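Local structure of beta-catenin homolog sys-1 (Caenorhabditis elegans, 3C2G) at residues K306-V311 with T346-N351; V341-T346 with I398-R403; R393-I398 with L458-T463. The protein acts as a beta-catenin-type transcriptional coregulator in the Wnt asymmetry pathway, binding the TCF factor POP-1 directly and activating or repressing target genes according to upstream Wnt signals. All coordinates share one frame; numbering follows the deposited sequence.

Contact 1 (K306-V311 with T346-N351)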
ATOM      1  N   LYS A 306      -2.923   5.436   4.611  1.00 27.38           N
ATOM      2  CA  LYS A 306      -2.198   4.408   3.841  1.00 29.26           C
ATOM      3  C   LYS A 306      -2.518   2.996   4.351  1.00 27.84           C
ATOM      4  O   LYS A 306      -2.788   2.093   3.562  1.00 28.63           O
ATOM      5  CB  LYS A 306      -0.694   4.663   3.947  1.00 30.11           C
ATOM      6  CG  LYS A 306       0.191   3.865   2.994  1.00 31.74           C
ATOM      7  CD  LYS A 306       1.671   3.978   3.439  1.00 33.71           C
ATOM      8  CE  LYS A 306       2.681   3.368   2.429  1.00 39.53           C
ATOM      9  NZ  LYS A 306       2.332   1.998   1.916  1.00 41.87           N
ATOM     10  N   LEU A 307      -2.496   2.821   5.669  1.00 25.64           N
ATOM     11  CA  LEU A 307      -2.835   1.557   6.282  1.00 24.89           C
ATOM     12  C   LEU A 307      -4.335   1.209   6.141  1.00 24.72           C
ATOM     13  O   LEU A 307      -4.686   0.058   5.915  1.00 24.69           O
ATOM     14  CB  LEU A 307      -2.396   1.550   7.756  1.00 24.37           C
ATOM     15  CG  LEU A 307      -2.590   0.245   8.546  1.00 24.74           C
ATOM     16  CD1 LEU A 307      -1.837  -0.945   7.945  1.00 20.97           C
ATOM     17  CD2 LEU A 307      -2.250   0.422  10.037  1.00 24.88           C
ATOM     18  N   LEU A 308      -5.206   2.205   6.278  1.00 24.49           N
ATOM     19  CA  LEU A 308      -6.624   2.028   6.019  1.00 24.58           C
ATOM     20  C   LEU A 308      -6.834   1.502   4.612  1.00 24.97           C
ATOM     21  O   LEU A 308      -7.563   0.537   4.416  1.00 26.02           O
ATOM     22  CB  LEU A 308      -7.388   3.333   6.204  1.00 24.14           C
ATOM     23  CG  LEU A 308      -7.713   3.699   7.650  1.00 24.94           C
ATOM     24  CD1 LEU A 308      -8.413   5.047   7.711  1.00 27.79           C
ATOM     25  CD2 LEU A 308      -8.565   2.637   8.304  1.00 22.77           C
ATOM     26  N   LEU A 309      -6.177   2.124   3.639  1.00 24.63           N
ATOM     27  CA  LEU A 309      -6.258   1.673   2.266  1.00 24.90           C
ATOM     28  C   LEU A 309      -5.924   0.180   2.193  1.00 25.91           C
ATOM     29  O   LEU A 309      -6.637  -0.594   1.571  1.00 26.71           O
ATOM     30  CB  LEU A 309      -5.296   2.483   1.390  1.00 24.20           C
ATOM     31  CG  LEU A 309      -5.321   2.187  -0.108  1.00 26.82           C
ATOM     32  CD1 LEU A 309      -6.719   2.469  -0.702  1.00 24.21           C
ATOM     33  CD2 LEU A 309      -4.212   2.940  -0.881  1.00 24.19           C
ATOM     34  N   GLN A 310      -4.859  -0.219   2.877  1.00 25.74           N
ATOM     35  CA  GLN A 310      -4.318  -1.545   2.734  1.00 25.82           C
ATOM     36  C   GLN A 310      -5.258  -2.613   3.259  1.00 25.34           C
ATOM     37  O   GLN A 310      -5.222  -3.737   2.791  1.00 25.34           O
ATOM     38  CB  GLN A 310      -3.003  -1.624   3.490  1.00 26.09           C
ATOM     39  CG  GLN A 310      -2.122  -2.779   3.083  1.00 28.91           C
ATOM     40  CD  GLN A 310      -0.818  -2.798   3.868  1.00 31.60           C
ATOM     41  OE1 GLN A 310      -0.153  -1.762   3.995  1.00 35.17           O
ATOM     42  NE2 GLN A 310      -0.457  -3.967   4.411  1.00 21.82           N
ATOM     43  N   VAL A 311      -6.078  -2.266   4.243  1.00 25.27           N
ATOM     44  CA  VAL A 311      -6.953  -3.243   4.899  1.00 25.90           C
ATOM     45  C   VAL A 311      -8.418  -3.142   4.421  1.00 26.45           C
ATOM     46  O   VAL A 311      -9.298  -3.830   4.954  1.00 25.82           O
ATOM     47  CB  VAL A 311      -6.913  -3.114   6.466  1.00 25.73           C
ATOM     48  CG1 VAL A 311      -5.478  -3.231   6.992  1.00 27.28           C
ATOM     49  CG2 VAL A 311      -7.561  -1.806   6.945  1.00 24.78           C
ATOM     50  N   THR A 346     -10.524   7.692  -0.745  1.00 25.97           N
ATOM     51  CA  THR A 346     -11.444   7.267  -1.786  1.00 24.94           C
ATOM     52  C   THR A 346     -11.221   5.797  -2.153  1.00 25.00           C
ATOM     53  O   THR A 346     -12.169   5.103  -2.534  1.00 25.31           O
ATOM     54  CB  THR A 346     -11.374   8.154  -3.077  1.00 24.78           C
ATOM     55  OG1 THR A 346     -10.055   8.112  -3.643  1.00 23.60           O
ATOM     56  CG2 THR A 346     -11.772   9.594  -2.787  1.00 24.77           C
ATOM     57  N   GLY A 347      -9.966   5.341  -2.066  1.00 24.31           N
ATOM     58  CA  GLY A 347      -9.620   3.947  -2.310  1.00 22.92           C
ATOM     59  C   GLY A 347     -10.280   3.070  -1.267  1.00 23.91           C
ATOM     60  O   GLY A 347     -10.903   2.067  -1.592  1.00 25.20           O
ATOM     61  N   PHE A 348     -10.162   3.474  -0.009  1.00 24.18           N
ATOM     62  CA  PHE A 348     -10.835   2.820   1.099  1.00 25.03           C
ATOM     63  C   PHE A 348     -12.373   2.783   0.952  1.00 26.13           C
ATOM     64  O   PHE A 348     -13.009   1.767   1.238  1.00 25.79           O
ATOM     65  CB  PHE A 348     -10.453   3.513   2.413  1.00 25.02           C
ATOM     66  CG  PHE A 348     -11.208   3.007   3.597  1.00 25.75           C
ATOM     67  CD1 PHE A 348     -10.768   1.895   4.292  1.00 27.85           C
ATOM     68  CD2 PHE A 348     -12.383   3.621   3.998  1.00 27.15           C
ATOM     69  CE1 PHE A 348     -11.481   1.417   5.399  1.00 28.23           C
ATOM     70  CE2 PHE A 348     -13.109   3.144   5.081  1.00 26.15           C
ATOM     71  CZ  PHE A 348     -12.656   2.048   5.787  1.00 26.04           C
ATOM     72  N   LEU A 349     -12.952   3.905   0.545  1.00 26.86           N
ATOM     73  CA  LEU A 349     -14.384   4.031   0.372  1.00 28.95           C
ATOM     74  C   LEU A 349     -14.893   3.021  -0.658  1.00 28.81           C
ATOM     75  O   LEU A 349     -15.869   2.312  -0.415  1.00 29.27           O
ATOM     76  CB  LEU A 349     -14.711   5.462  -0.066  1.00 29.56           C
ATOM     77  CG  LEU A 349     -16.176   5.878  -0.146  1.00 32.02           C
ATOM     78  CD1 LEU A 349     -16.917   5.654   1.194  1.00 32.72           C
ATOM     79  CD2 LEU A 349     -16.284   7.335  -0.624  1.00 30.72           C
ATOM     80  N   SER A 350     -14.188   2.918  -1.780  1.00 28.85           N
ATOM     81  CA  SER A 350     -14.583   2.010  -2.863  1.00 29.04           C
ATOM     82  C   SER A 350     -14.643   0.558  -2.427  1.00 28.47           C
ATOM     83  O   SER A 350     -15.570  -0.145  -2.811  1.00 28.71           O
ATOM     84  CB  SER A 350     -13.671   2.156  -4.074  1.00 28.55           C
ATOM     85  OG  SER A 350     -12.350   1.788  -3.736  1.00 31.62           O
ATOM     86  N   ASN A 351     -13.675   0.116  -1.619  1.00 28.04           N
ATOM     87  CA  ASN A 351     -13.679  -1.254  -1.100  1.00 26.92           C
ATOM     88  C   ASN A 351     -14.666  -1.473   0.039  1.00 26.96           C
ATOM     89  O   ASN A 351     -15.295  -2.528   0.118  1.00 27.06           O
ATOM     90  CB  ASN A 351     -12.292  -1.691  -0.634  1.00 26.68           C
ATOM     91  CG  ASN A 351     -11.328  -1.919  -1.778  1.00 26.38           C
ATOM     92  OD1 ASN A 351     -11.725  -2.249  -2.891  1.00 26.50           O
ATOM     93  ND2 ASN A 351     -10.038  -1.743  -1.502  1.00 27.27           N
TER

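Contact 2 (V341-T346 with I398-R403)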
ATOM      1  N   VAL A 341      -3.877  11.720   0.698  1.00 31.23           N
ATOM      2  CA  VAL A 341      -4.952  11.434   1.619  1.00 29.98           C
ATOM      3  C   VAL A 341      -6.249  11.174   0.838  1.00 30.02           C
ATOM      4  O   VAL A 341      -6.972  10.233   1.149  1.00 29.96           O
ATOM      5  CB  VAL A 341      -5.100  12.564   2.678  1.00 29.92           C
ATOM      6  CG1 VAL A 341      -6.300  12.340   3.544  1.00 27.83           C
ATOM      7  CG2 VAL A 341      -3.865  12.616   3.561  1.00 30.41           C
ATOM      8  N   ILE A 342      -6.516  11.980  -0.195  1.00 29.46           N
ATOM      9  CA  ILE A 342      -7.696  11.797  -1.031  1.00 29.22           C
ATOM     10  C   ILE A 342      -7.625  10.437  -1.704  1.00 29.07           C
ATOM     11  O   ILE A 342      -8.624   9.714  -1.786  1.00 29.62           O
ATOM     12  CB  ILE A 342      -7.839  12.888  -2.130  1.00 29.64           C
ATOM     13  CG1 ILE A 342      -7.848  14.310  -1.541  1.00 30.04           C
ATOM     14  CG2 ILE A 342      -9.073  12.649  -2.969  1.00 28.37           C
ATOM     15  CD1 ILE A 342      -8.757  14.509  -0.371  1.00 29.37           C
ATOM     16  N   TYR A 343      -6.434  10.093  -2.171  1.00 27.64           N
ATOM     17  CA  TYR A 343      -6.219   8.831  -2.840  1.00 27.36           C
ATOM     18  C   TYR A 343      -6.526   7.673  -1.918  1.00 27.53           C
ATOM     19  O   TYR A 343      -7.268   6.773  -2.304  1.00 28.40           O
ATOM     20  CB  TYR A 343      -4.793   8.726  -3.346  1.00 27.05           C
ATOM     21  CG  TYR A 343      -4.425   7.344  -3.810  1.00 28.60           C
ATOM     22  CD1 TYR A 343      -4.977   6.815  -4.997  1.00 27.26           C
ATOM     23  CD2 TYR A 343      -3.511   6.559  -3.083  1.00 26.42           C
ATOM     24  CE1 TYR A 343      -4.637   5.542  -5.439  1.00 28.11           C
ATOM     25  CE2 TYR A 343      -3.157   5.277  -3.521  1.00 26.17           C
ATOM     26  CZ  TYR A 343      -3.724   4.768  -4.694  1.00 28.70           C
ATOM     27  OH  TYR A 343      -3.385   3.500  -5.143  1.00 28.35           O
ATOM     28  N   SER A 344      -5.986   7.711  -0.701  1.00 27.34           N
ATOM     29  CA  SER A 344      -6.184   6.639   0.273  1.00 27.35           C
ATOM     30  C   SER A 344      -7.636   6.527   0.715  1.00 27.05           C
ATOM     31  O   SER A 344      -8.182   5.428   0.770  1.00 26.75           O
ATOM     32  CB  SER A 344      -5.300   6.851   1.502  1.00 27.58           C
ATOM     33  OG  SER A 344      -3.939   7.003   1.148  1.00 29.00           O
ATOM     34  N   GLY A 345      -8.249   7.668   1.027  1.00 27.02           N
ATOM     35  CA  GLY A 345      -9.620   7.713   1.513  1.00 26.44           C
ATOM     36  C   GLY A 345     -10.625   7.209   0.493  1.00 27.08           C
ATOM     37  O   GLY A 345     -11.493   6.398   0.824  1.00 27.85           O
ATOM     38  N   THR A 346     -10.524   7.692  -0.745  1.00 25.97           N
ATOM     39  CA  THR A 346     -11.444   7.267  -1.786  1.00 24.94           C
ATOM     40  C   THR A 346     -11.221   5.797  -2.153  1.00 25.00           C
ATOM     41  O   THR A 346     -12.169   5.103  -2.534  1.00 25.31           O
ATOM     42  CB  THR A 346     -11.374   8.154  -3.077  1.00 24.78           C
ATOM     43  OG1 THR A 346     -10.055   8.112  -3.643  1.00 23.60           O
ATOM     44  CG2 THR A 346     -11.772   9.594  -2.787  1.00 24.77           C
ATOM     45  N   ILE A 398      -9.819   9.741  -9.497  1.00 27.69           N
ATOM     46  CA  ILE A 398     -11.065   9.720 -10.253  1.00 27.37           C
ATOM     47  C   ILE A 398     -11.525   8.283 -10.443  1.00 27.52           C
ATOM     48  O   ILE A 398     -12.711   7.976 -10.337  1.00 26.55           O
ATOM     49  CB  ILE A 398     -10.906  10.407 -11.616  1.00 26.88           C
ATOM     50  CG1 ILE A 398     -10.551  11.877 -11.416  1.00 25.65           C
ATOM     51  CG2 ILE A 398     -12.202  10.284 -12.448  1.00 27.23           C
ATOM     52  CD1 ILE A 398     -10.031  12.532 -12.678  1.00 25.10           C
ATOM     53  N   CYS A 399     -10.569   7.400 -10.702  1.00 28.18           N
ATOM     54  CA  CYS A 399     -10.877   5.997 -10.866  1.00 27.62           C
ATOM     55  C   CYS A 399     -11.494   5.397  -9.602  1.00 27.97           C
ATOM     56  O   CYS A 399     -12.472   4.663  -9.693  1.00 28.23           O
ATOM     57  CB  CYS A 399      -9.646   5.228 -11.286  1.00 26.90           C
ATOM     58  SG  CYS A 399     -10.065   3.576 -11.825  1.00 30.71           S
ATOM     59  N   ASN A 400     -10.931   5.722  -8.432  1.00 27.50           N
ATOM     60  CA  ASN A 400     -11.526   5.337  -7.153  1.00 26.47           C
ATOM     61  C   ASN A 400     -12.949   5.844  -6.974  1.00 26.03           C
ATOM     62  O   ASN A 400     -13.812   5.109  -6.503  1.00 26.54           O
ATOM     63  CB  ASN A 400     -10.700   5.872  -5.976  1.00 27.08           C
ATOM     64  CG  ASN A 400      -9.365   5.164  -5.811  1.00 25.60           C
ATOM     65  OD1 ASN A 400      -9.184   4.026  -6.244  1.00 24.38           O
ATOM     66  ND2 ASN A 400      -8.433   5.836  -5.156  1.00 22.52           N
ATOM     67  N   CYS A 401     -13.186   7.106  -7.303  1.00 25.15           N
ATOM     68  CA  CYS A 401     -14.508   7.700  -7.104  1.00 25.57           C
ATOM     69  C   CYS A 401     -15.585   7.017  -7.950  1.00 25.32           C
ATOM     70  O   CYS A 401     -16.630   6.641  -7.433  1.00 25.26           O
ATOM     71  CB  CYS A 401     -14.477   9.201  -7.354  1.00 26.25           C
ATOM     72  SG  CYS A 401     -13.540  10.158  -6.117  1.00 27.42           S
ATOM     73  N   LEU A 402     -15.292   6.804  -9.229  1.00 25.57           N
ATOM     74  CA  LEU A 402     -16.216   6.157 -10.147  1.00 25.38           C
ATOM     75  C   LEU A 402     -16.451   4.697  -9.805  1.00 26.11           C
ATOM     76  O   LEU A 402     -17.555   4.173 -10.012  1.00 26.34           O
ATOM     77  CB  LEU A 402     -15.723   6.280 -11.583  1.00 25.41           C
ATOM     78  CG  LEU A 402     -15.574   7.690 -12.145  1.00 27.46           C
ATOM     79  CD1 LEU A 402     -14.877   7.578 -13.466  1.00 29.80           C
ATOM     80  CD2 LEU A 402     -16.912   8.443 -12.303  1.00 27.30           C
ATOM     81  N   ARG A 403     -15.430   4.029  -9.284  1.00 25.94           N
ATOM     82  CA  ARG A 403     -15.613   2.652  -8.812  1.00 26.71           C
ATOM     83  C   ARG A 403     -16.560   2.635  -7.594  1.00 26.21           C
ATOM     84  O   ARG A 403     -17.385   1.741  -7.441  1.00 27.01           O
ATOM     85  CB  ARG A 403     -14.261   2.011  -8.486  1.00 26.19           C
ATOM     86  CG  ARG A 403     -14.169   0.537  -8.848  1.00 28.60           C
ATOM     87  CD  ARG A 403     -12.759  -0.080  -8.614  1.00 29.05           C
ATOM     88  NE  ARG A 403     -12.131   0.415  -7.390  1.00 27.09           N
ATOM     89  CZ  ARG A 403     -11.072   1.218  -7.373  1.00 28.72           C
ATOM     90  NH1 ARG A 403     -10.502   1.591  -8.522  1.00 25.24           N
ATOM     91  NH2 ARG A 403     -10.590   1.651  -6.204  1.00 25.24           N
TER

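Contact 3 (R393-I398 with L458-T463)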
ATOM      1  N   ARG A 393      -1.740  10.230 -10.111  1.00 40.55           N
ATOM      2  CA  ARG A 393      -2.480  10.242  -8.849  1.00 40.54           C
ATOM      3  C   ARG A 393      -3.937  10.682  -9.052  1.00 39.39           C
ATOM      4  O   ARG A 393      -4.866  10.030  -8.569  1.00 38.81           O
ATOM      5  CB  ARG A 393      -1.782  11.126  -7.802  1.00 40.93           C
ATOM      6  CG  ARG A 393      -1.796  10.558  -6.386  1.00 43.63           C
ATOM      7  CD  ARG A 393      -1.115   9.187  -6.393  1.00 50.66           C
ATOM      8  NE  ARG A 393      -0.856   8.611  -5.068  1.00 53.16           N
ATOM      9  CZ  ARG A 393      -0.375   7.382  -4.872  1.00 54.67           C
ATOM     10  NH1 ARG A 393      -0.102   6.582  -5.904  1.00 52.52           N
ATOM     11  NH2 ARG A 393      -0.177   6.942  -3.638  1.00 56.92           N
ATOM     12  N   VAL A 394      -4.114  11.786  -9.769  1.00 38.46           N
ATOM     13  CA  VAL A 394      -5.428  12.325 -10.067  1.00 38.58           C
ATOM     14  C   VAL A 394      -6.236  11.263 -10.809  1.00 38.97           C
ATOM     15  O   VAL A 394      -7.431  11.089 -10.584  1.00 39.44           O
ATOM     16  CB  VAL A 394      -5.308  13.607 -10.915  1.00 38.44           C
ATOM     17  CG1 VAL A 394      -6.680  14.060 -11.428  1.00 37.46           C
ATOM     18  CG2 VAL A 394      -4.650  14.714 -10.099  1.00 37.09           C
ATOM     19  N   CYS A 395      -5.540  10.540 -11.664  1.00 38.63           N
ATOM     20  CA  CYS A 395      -6.110   9.521 -12.486  1.00 37.71           C
ATOM     21  C   CYS A 395      -6.636   8.362 -11.633  1.00 36.26           C
ATOM     22  O   CYS A 395      -7.771   7.935 -11.804  1.00 36.69           O
ATOM     23  CB  CYS A 395      -5.033   9.062 -13.462  1.00 38.47           C
ATOM     24  SG  CYS A 395      -5.527   7.829 -14.626  1.00 42.07           S
ATOM     25  N   GLU A 396      -5.815   7.877 -10.710  1.00 34.54           N
ATOM     26  CA  GLU A 396      -6.215   6.869  -9.734  1.00 32.49           C
ATOM     27  C   GLU A 396      -7.304   7.368  -8.767  1.00 30.71           C
ATOM     28  O   GLU A 396      -8.136   6.587  -8.299  1.00 30.27           O
ATOM     29  CB  GLU A 396      -4.984   6.407  -8.950  1.00 33.39           C
ATOM     30  CG  GLU A 396      -3.995   5.521  -9.746  1.00 34.60           C
ATOM     31  CD  GLU A 396      -2.614   5.426  -9.089  0.50 33.74           C
ATOM     32  OE1 GLU A 396      -2.169   6.416  -8.462  0.50 34.65           O
ATOM     33  OE2 GLU A 396      -1.963   4.366  -9.214  0.50 34.78           O
ATOM     34  N   ILE A 397      -7.301   8.661  -8.468  1.00 28.99           N
ATOM     35  CA  ILE A 397      -8.335   9.248  -7.614  1.00 28.08           C
ATOM     36  C   ILE A 397      -9.729   9.217  -8.276  1.00 28.42           C
ATOM     37  O   ILE A 397     -10.697   8.723  -7.686  1.00 28.21           O
ATOM     38  CB  ILE A 397      -7.967  10.683  -7.161  1.00 28.13           C
ATOM     39  CG1 ILE A 397      -6.794  10.632  -6.167  1.00 27.06           C
ATOM     40  CG2 ILE A 397      -9.182  11.369  -6.537  1.00 27.77           C
ATOM     41  CD1 ILE A 397      -6.284  11.969  -5.716  1.00 26.52           C
ATOM     42  N   ILE A 398      -9.819   9.741  -9.497  1.00 27.69           N
ATOM     43  CA  ILE A 398     -11.065   9.720 -10.253  1.00 27.37           C
ATOM     44  C   ILE A 398     -11.525   8.283 -10.443  1.00 27.52           C
ATOM     45  O   ILE A 398     -12.711   7.976 -10.337  1.00 26.55           O
ATOM     46  CB  ILE A 398     -10.906  10.407 -11.616  1.00 26.88           C
ATOM     47  CG1 ILE A 398     -10.551  11.877 -11.416  1.00 25.65           C
ATOM     48  CG2 ILE A 398     -12.202  10.284 -12.448  1.00 27.23           C
ATOM     49  CD1 ILE A 398     -10.031  12.532 -12.678  1.00 25.10           C
ATOM     50  N   LEU A 458      -5.593   3.366 -18.577  1.00 34.61           N
ATOM     51  CA  LEU A 458      -6.355   2.261 -19.137  1.00 33.82           C
ATOM     52  C   LEU A 458      -7.510   1.839 -18.232  1.00 34.07           C
ATOM     53  O   LEU A 458      -8.638   1.647 -18.696  1.00 34.55           O
ATOM     54  CB  LEU A 458      -5.439   1.070 -19.412  1.00 33.78           C
ATOM     55  CG  LEU A 458      -6.087  -0.231 -19.888  1.00 33.64           C
ATOM     56  CD1 LEU A 458      -6.921  -0.020 -21.183  1.00 34.03           C
ATOM     57  CD2 LEU A 458      -5.034  -1.313 -20.080  1.00 32.57           C
ATOM     58  N   GLU A 459      -7.213   1.707 -16.944  1.00 33.79           N
ATOM     59  CA  GLU A 459      -8.171   1.246 -15.963  1.00 33.65           C
ATOM     60  C   GLU A 459      -9.204   2.332 -15.709  1.00 32.79           C
ATOM     61  O   GLU A 459     -10.363   2.026 -15.433  1.00 33.35           O
ATOM     62  CB  GLU A 459      -7.457   0.858 -14.665  1.00 33.75           C
ATOM     63  CG  GLU A 459      -8.348   0.138 -13.643  1.00 36.31           C
ATOM     64  CD  GLU A 459      -7.610  -0.333 -12.393  0.50 35.33           C
ATOM     65  OE1 GLU A 459      -6.407  -0.685 -12.478  0.50 35.33           O
ATOM     66  OE2 GLU A 459      -8.258  -0.364 -11.318  0.50 37.92           O
ATOM     67  N   LEU A 460      -8.781   3.592 -15.812  1.00 31.24           N
ATOM     68  CA  LEU A 460      -9.688   4.720 -15.705  1.00 30.28           C
ATOM     69  C   LEU A 460     -10.730   4.744 -16.835  1.00 30.60           C
ATOM     70  O   LEU A 460     -11.906   4.963 -16.588  1.00 30.63           O
ATOM     71  CB  LEU A 460      -8.924   6.045 -15.687  1.00 29.57           C
ATOM     72  CG  LEU A 460      -9.810   7.304 -15.676  1.00 29.74           C
ATOM     73  CD1 LEU A 460     -10.727   7.360 -14.446  1.00 27.42           C
ATOM     74  CD2 LEU A 460      -8.990   8.567 -15.769  1.00 29.51           C
ATOM     75  N   ARG A 461     -10.290   4.531 -18.068  1.00 31.17           N
ATOM     76  CA  ARG A 461     -11.176   4.605 -19.229  1.00 31.31           C
ATOM     77  C   ARG A 461     -12.141   3.435 -19.241  1.00 31.61           C
ATOM     78  O   ARG A 461     -13.287   3.568 -19.629  1.00 32.57           O
ATOM     79  CB  ARG A 461     -10.366   4.674 -20.528  1.00 31.02           C
ATOM     80  CG  ARG A 461      -9.559   5.947 -20.616  1.00 30.82           C
ATOM     81  CD  ARG A 461      -8.740   6.092 -21.874  1.00 30.53           C
ATOM     82  NE  ARG A 461      -8.394   7.502 -22.004  1.00 33.25           N
ATOM     83  CZ  ARG A 461      -7.606   8.022 -22.937  1.00 32.37           C
ATOM     84  NH1 ARG A 461      -7.035   7.246 -23.855  1.00 32.73           N
ATOM     85  NH2 ARG A 461      -7.388   9.330 -22.941  1.00 29.23           N
ATOM     86  N   SER A 462     -11.676   2.291 -18.780  1.00 31.38           N
ATOM     87  CA  SER A 462     -12.539   1.144 -18.656  1.00 30.97           C
ATOM     88  C   SER A 462     -13.634   1.410 -17.617  1.00 30.78           C
ATOM     89  O   SER A 462     -14.798   1.076 -17.845  1.00 31.36           O
ATOM     90  CB  SER A 462     -11.709  -0.073 -18.268  1.00 30.81           C
ATOM     91  OG  SER A 462     -12.498  -1.239 -18.275  1.00 31.30           O
ATOM     92  N   THR A 463     -13.256   2.029 -16.497  1.00 29.88           N
ATOM     93  CA  THR A 463     -14.173   2.303 -15.379  1.00 28.84           C
ATOM     94  C   THR A 463     -15.193   3.379 -15.748  1.00 28.68           C
ATOM     95  O   THR A 463     -16.343   3.331 -15.324  1.00 28.36           O
ATOM     96  CB  THR A 463     -13.386   2.735 -14.108  1.00 28.68           C
ATOM     97  OG1 THR A 463     -12.454   1.708 -13.760  1.00 29.43           O
ATOM     98  CG2 THR A 463     -14.307   2.974 -12.919  1.00 27.22           C
TER

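Contact 1 (K306-V311 with T346-N351)
The Phe348 ring overlaps the backbone of Leu308 with one edge. Its CD1 atom lies 3.5 Å from Leu308 O, and that oxygen sits close to the ring plane. The weakly positive C-H rim of the ring therefore meets a carbonyl oxygen, which also accepts the backbone N-H of Val311. The same CD1 is 4.1 Å from Leu308 CB, so the ring leans on the root of this side chain. Phe348 CG stands anti to the backbone N (chi1 174°), which carries the ring across to Leu308.

Leu309 makes the second point of contact. Its CD1 methyl rests 3.6 Å from Gly347 CA and 3.7 Å from Phe348 N. Gly347 has no side chain, so the methyl can settle directly on the backbone. The two segments come from helices 298-311 and 339-352 of the armadillo domain, a superhelical stack of helices. They run nearly side by side, with axes 8.4 Å apart at 24°. No hydrogen bond joins them; the side chains that meet are apolar, and they also lie against backbone atoms.

The bound POP-1 peptide lies against this pair of helices. One of its aromatic side chains packs on Leu309, and Asn351 ND2 hydrogen-bonds to its backbone. Leu329 of helix 325-335 touches both Leu308 and Phe348. Within the second helix, Ser350 OG donates a hydrogen bond to Gly347 O at 2.6 Å, the donor tilted 28° from the carbonyl plane.

Contact 2 (V341-T346 with I398-R403)
Asn400 reaches across to Thr346 with its amide nitrogen. The two helices, 339-352 and 388-409, are neighbours in the armadillo superhelix. Their short segments run 9.1 Å apart. Asn400 CG lies beside the backbone N and anti to the carbonyl carbon (chi1 -71°), which carries the amide across to Thr346. Asn400 ND2 donates to Thr346 OG1 at 3.2 Å, with the acceptor somewhat out of the amide plane. The bond is bent, at 146° about the hydrogen. Thr346 OG1 in turn donates to Ile342 O at 2.8 Å, one turn back in its own helix. The hydroxyl is thus both acceptor and donor, and its rotation is set. Ile342 O also takes the backbone N-H of Thr346, and the two donors come from opposite faces of its plane.

The same amide nitrogen approaches the Tyr343 ring obliquely, with ND2 3.6 Å from Tyr343 CD1. The ring and amide planes are 32° apart. Tyr343 O is near ND2 too, but the angle is too poor for a hydrogen bond. Tyr343 and Asn400 each pack on an aromatic side chain of the POP-1 peptide. These residues therefore form part of the peptide-binding surface.

Cys401, the next residue, adds a van der Waals contact. Its SG is 3.8 Å from Thr346 CG2, the methyl branch of the threonine. Ile375 and Ile376 of helix 368-377 cover the cysteine further.

Arg403 makes no contact across the segments but holds Asn400 from its own helix. It fixes which end of the amide is oxygen, and its charge would probably polarise the group, strengthening the ND2 donor. The bond runs from Arg403 NH2 to Asn400 OD1 at 2.8 Å.

Contact 3 (R393-I398 with L458-T463)
Cys395 meets Leu460 through its sulfur. SG lies 3.7 Å from Leu460 CD2 and 4.0 Å from Leu460 CB, so the thiol sits alongside the base and one branch of the leucine. The sulfur is anti to the backbone N (chi1 -178°), which sends it outward to the facing helix. The alpha carbons of these two residues are the nearest pair, at 6.8 Å.

Glu396, next in sequence, belongs to the other side of the helix. Its OE1 forms a weak salt bridge with Arg393 NH1 one turn earlier. Arg393 is also tied to helix 339-352, by a salt bridge from its NH2 to Glu340 and a cation-pi contact with Tyr343.

Ile398 comes one turn after Cys395 and takes the other branch of the leucine. Its CG2 methyl is 3.8 Å from Leu460 CD1, and the two side chains meet at a slant. Leu460 CD1 is also 4.0 Å from Cys395 O. The fork of Leu460 therefore spans one turn of the facing helix, with CD2 on the sulfur and CD1 on the isoleucine. All three residues are buried. No hydrogen bond crosses the contact, and its side-chain contacts are apolar.

On the second helix, Thr463 OG1 folds back to Glu459 O at 2.7 Å. That oxygen also accepts Thr463 N, from the opposite face of its plane. Glu459 OE2 makes a salt bridge with a basic side chain of the POP-1 peptide.

The pair continues the helical stack of the armadillo domain. Ile397 packs back on helix 339-352, while Leu458 and Arg461 reach forward to helix 515-535, placing helices 388-409 and 457-472 between those two.

How the contacts relate
The three contacts join four successive neighbours of one stack: helices 298-311, 339-352, 388-409 and 457-472. All three are buried. Contacts 1 and 2 share helix 339-352 and meet at Thr346; contacts 2 and 3 share helix 388-409 and meet at Ile398. Contact 1 lies nearest the centre of the chain, contact 3 farthest. The chemistry changes along the row. Only contact 2 has a hydrogen bond across it; contact 1 sets a ring and a leucine against backbone, and contact 3 is methyls and sulfur. Arg403 NH2 probably hydrogen-bonds Ser350 OG, linking contact 2 to contact 1. The POP-1 peptide touches residues of all three.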